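Local atomic coordinates of serpin-ZX (PDB entry 3LE2), a protein that inhibits proteases such as metacaspase-9 and RD21A, presenting a reactive centre loop whose cleavage traps the target covalently. Residues S76-A81 / T379-F384. Residues are numbered along the deposited sequence; the frame is centred on the assembly and turned at random.
Sequences SEIVSA and TGVVLF
I78 meets T379 and V381 through a single methyl, the CG2 branch, which stands at the point where helix 68-83 passes the turn leading into strand 382-388. At chi1 -52° CG1 lies next to the backbone N of I78, which leaves CG2, the branch trans to that N, to reach the turn, while CG1 and CD1 run mostly across the helix axis, leaning back toward its start. That CG2 lies 4.0 Å from T379 CG2 and 4.3 Å from V381 CG2, so one helix methyl touches two methyls of the turn. The side chains of I78 and T379 pass each other pointing in roughly opposite senses, and their CG2 methyls make the contact. Nothing polar crosses the contact; beta-branched residues suit it, each holding a methyl close to its own backbone.

Threonine serves two purposes here. Its methyl faces the helix, whereas OG1, at chi1 62°, turns back to its own chain and accepts from V381 N at 3.1 Å, with an N-H...O angle of 163°. This nearly straight bond closes an ST turn and is consistent with holding the T379 methyl toward I78. E376 OE1 accepts from T379 N and so braces the start of the turn. G380, at the middle of the turn, has a positive phi, which glycine adopts readily. Beyond it V381 is buried: V82, one helical turn after I78, packs on T379, V381 and L383, and I9 of helix 5-25 also touches V381.

The join thus sets helix 68-83, helix D of the serpin fold, against an ST turn in the s4B-s5B hairpin of beta-sheet B (strands 370-376 and 382-388), away from the reactive centre loop.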
loop_
_atom_site.group_PDB
_atom_site.type_symbol
_atom_site.label_atom_id
_atom_site.label_comp_id
_atom_site.label_asym_id
_atom_site.label_seq_id
_atom_site.Cartn_x
_atom_site.Cartn_y
_atom_site.Cartn_z
ATOM N N SER A 76 8.960 6.668 -12.952
ATOM C CA SER A 76 10.319 6.165 -13.159
ATOM C C SER A 76 11.376 6.844 -12.296
ATOM O O SER A 76 12.374 6.224 -11.917
ATOM C CB SER A 76 10.713 6.261 -14.633
ATOM O OG SER A 76 10.575 7.588 -15.101
ATOM N N GLU A 77 11.168 8.121 -11.995
ATOM C CA GLU A 77 12.156 8.878 -11.235
ATOM C C GLU A 77 11.959 8.692 -9.734
ATOM O O GLU A 77 12.925 8.546 -8.986
ATOM C CB GLU A 77 12.100 10.370 -11.585
ATOM C CG GLU A 77 12.181 10.688 -13.073
ATOM C CD GLU A 77 13.268 9.899 -13.777
ATOM O OE1 GLU A 77 14.454 10.067 -13.420
ATOM O OE2 GLU A 77 12.938 9.101 -14.684
ATOM N N ILE A 78 10.703 8.704 -9.294
ATOM C CA ILE A 78 10.404 8.669 -7.865
ATOM C C ILE A 78 9.857 7.322 -7.379
ATOM O O ILE A 78 10.473 6.669 -6.541
ATOM C CB ILE A 78 9.454 9.824 -7.451
ATOM C CG1 ILE A 78 10.010 11.171 -7.935
ATOM C CG2 ILE A 78 9.265 9.841 -5.940
ATOM C CD1 ILE A 78 11.379 11.543 -7.337
ATOM N N VAL A 79 8.712 6.895 -7.906
ATOM C CA VAL A 79 8.062 5.689 -7.382
ATOM C C VAL A 79 8.928 4.422 -7.485
ATOM O O VAL A 79 9.034 3.662 -6.527
ATOM C CB VAL A 79 6.667 5.457 -8.012
ATOM C CG1 VAL A 79 6.017 4.231 -7.403
ATOM C CG2 VAL A 79 5.789 6.671 -7.793
ATOM N N SER A 80 9.544 4.195 -8.639
ATOM C CA SER A 80 10.401 3.023 -8.795
ATOM C C SER A 80 11.589 3.050 -7.834
ATOM O O SER A 80 12.004 2.014 -7.325
ATOM C CB SER A 80 10.884 2.870 -10.237
ATOM O OG SER A 80 9.810 2.496 -11.084
ATOM N N ALA A 81 12.138 4.230 -7.579
ATOM C CA ALA A 81 13.253 4.328 -6.644
ATOM C C ALA A 81 12.760 3.985 -5.242
ATOM O O ALA A 81 13.500 3.440 -4.421
ATOM C CB ALA A 81 13.884 5.730 -6.665
ATOM N N THR A 379 10.465 10.997 0.445
ATOM C CA THR A 379 9.567 11.439 -0.616
ATOM C C THR A 379 8.145 11.643 -0.110
ATOM O O THR A 379 7.322 12.255 -0.793
ATOM C CB THR A 379 9.497 10.398 -1.740
ATOM O OG1 THR A 379 8.963 9.187 -1.205
ATOM C CG2 THR A 379 10.880 10.121 -2.305
ATOM N N GLY A 380 7.845 11.111 1.070
ATOM C CA GLY A 380 6.474 11.088 1.557
ATOM C C GLY A 380 5.556 10.107 0.826
ATOM O O GLY A 380 4.365 10.063 1.096
ATOM N N VAL A 381 6.097 9.320 -0.101
ATOM C CA VAL A 381 5.293 8.331 -0.818
ATOM C C VAL A 381 4.794 7.206 0.122
ATOM O O VAL A 381 5.538 6.707 0.968
ATOM C CB VAL A 381 6.080 7.745 -2.028
ATOM C CG1 VAL A 381 5.433 6.449 -2.564
ATOM C CG2 VAL A 381 6.218 8.789 -3.142
ATOM N N VAL A 382 3.528 6.820 -0.027
ATOM C CA VAL A 382 2.937 5.763 0.807
ATOM C C VAL A 382 2.984 4.392 0.119
ATOM O O VAL A 382 2.386 4.221 -0.938
ATOM C CB VAL A 382 1.468 6.117 1.145
ATOM C CG1 VAL A 382 0.750 4.959 1.868
ATOM C CG2 VAL A 382 1.417 7.430 1.944
ATOM N N LEU A 383 3.689 3.423 0.709
ATOM C CA LEU A 383 3.727 2.053 0.161
ATOM C C LEU A 383 2.483 1.235 0.464
ATOM O O LEU A 383 2.015 0.485 -0.386
ATOM C CB LEU A 383 4.932 1.263 0.679
ATOM C CG LEU A 383 6.276 1.603 0.057
ATOM C CD1 LEU A 383 6.730 2.981 0.572
ATOM C CD2 LEU A 383 7.283 0.526 0.407
ATOM N N PHE A 384 1.980 1.345 1.692
ATOM C CA PHE A 384 0.863 0.507 2.136
ATOM C C PHE A 384 -0.079 1.294 3.016
ATOM O O PHE A 384 0.363 2.109 3.826
ATOM C CB PHE A 384 1.355 -0.689 2.974
ATOM C CG PHE A 384 2.172 -1.695 2.212
ATOM C CD1 PHE A 384 1.578 -2.521 1.266
ATOM C CD2 PHE A 384 3.531 -1.849 2.476
ATOM C CE1 PHE A 384 2.329 -3.468 0.578
ATOM C CE2 PHE A 384 4.285 -2.787 1.787
ATOM C CZ PHE A 384 3.683 -3.598 0.833
#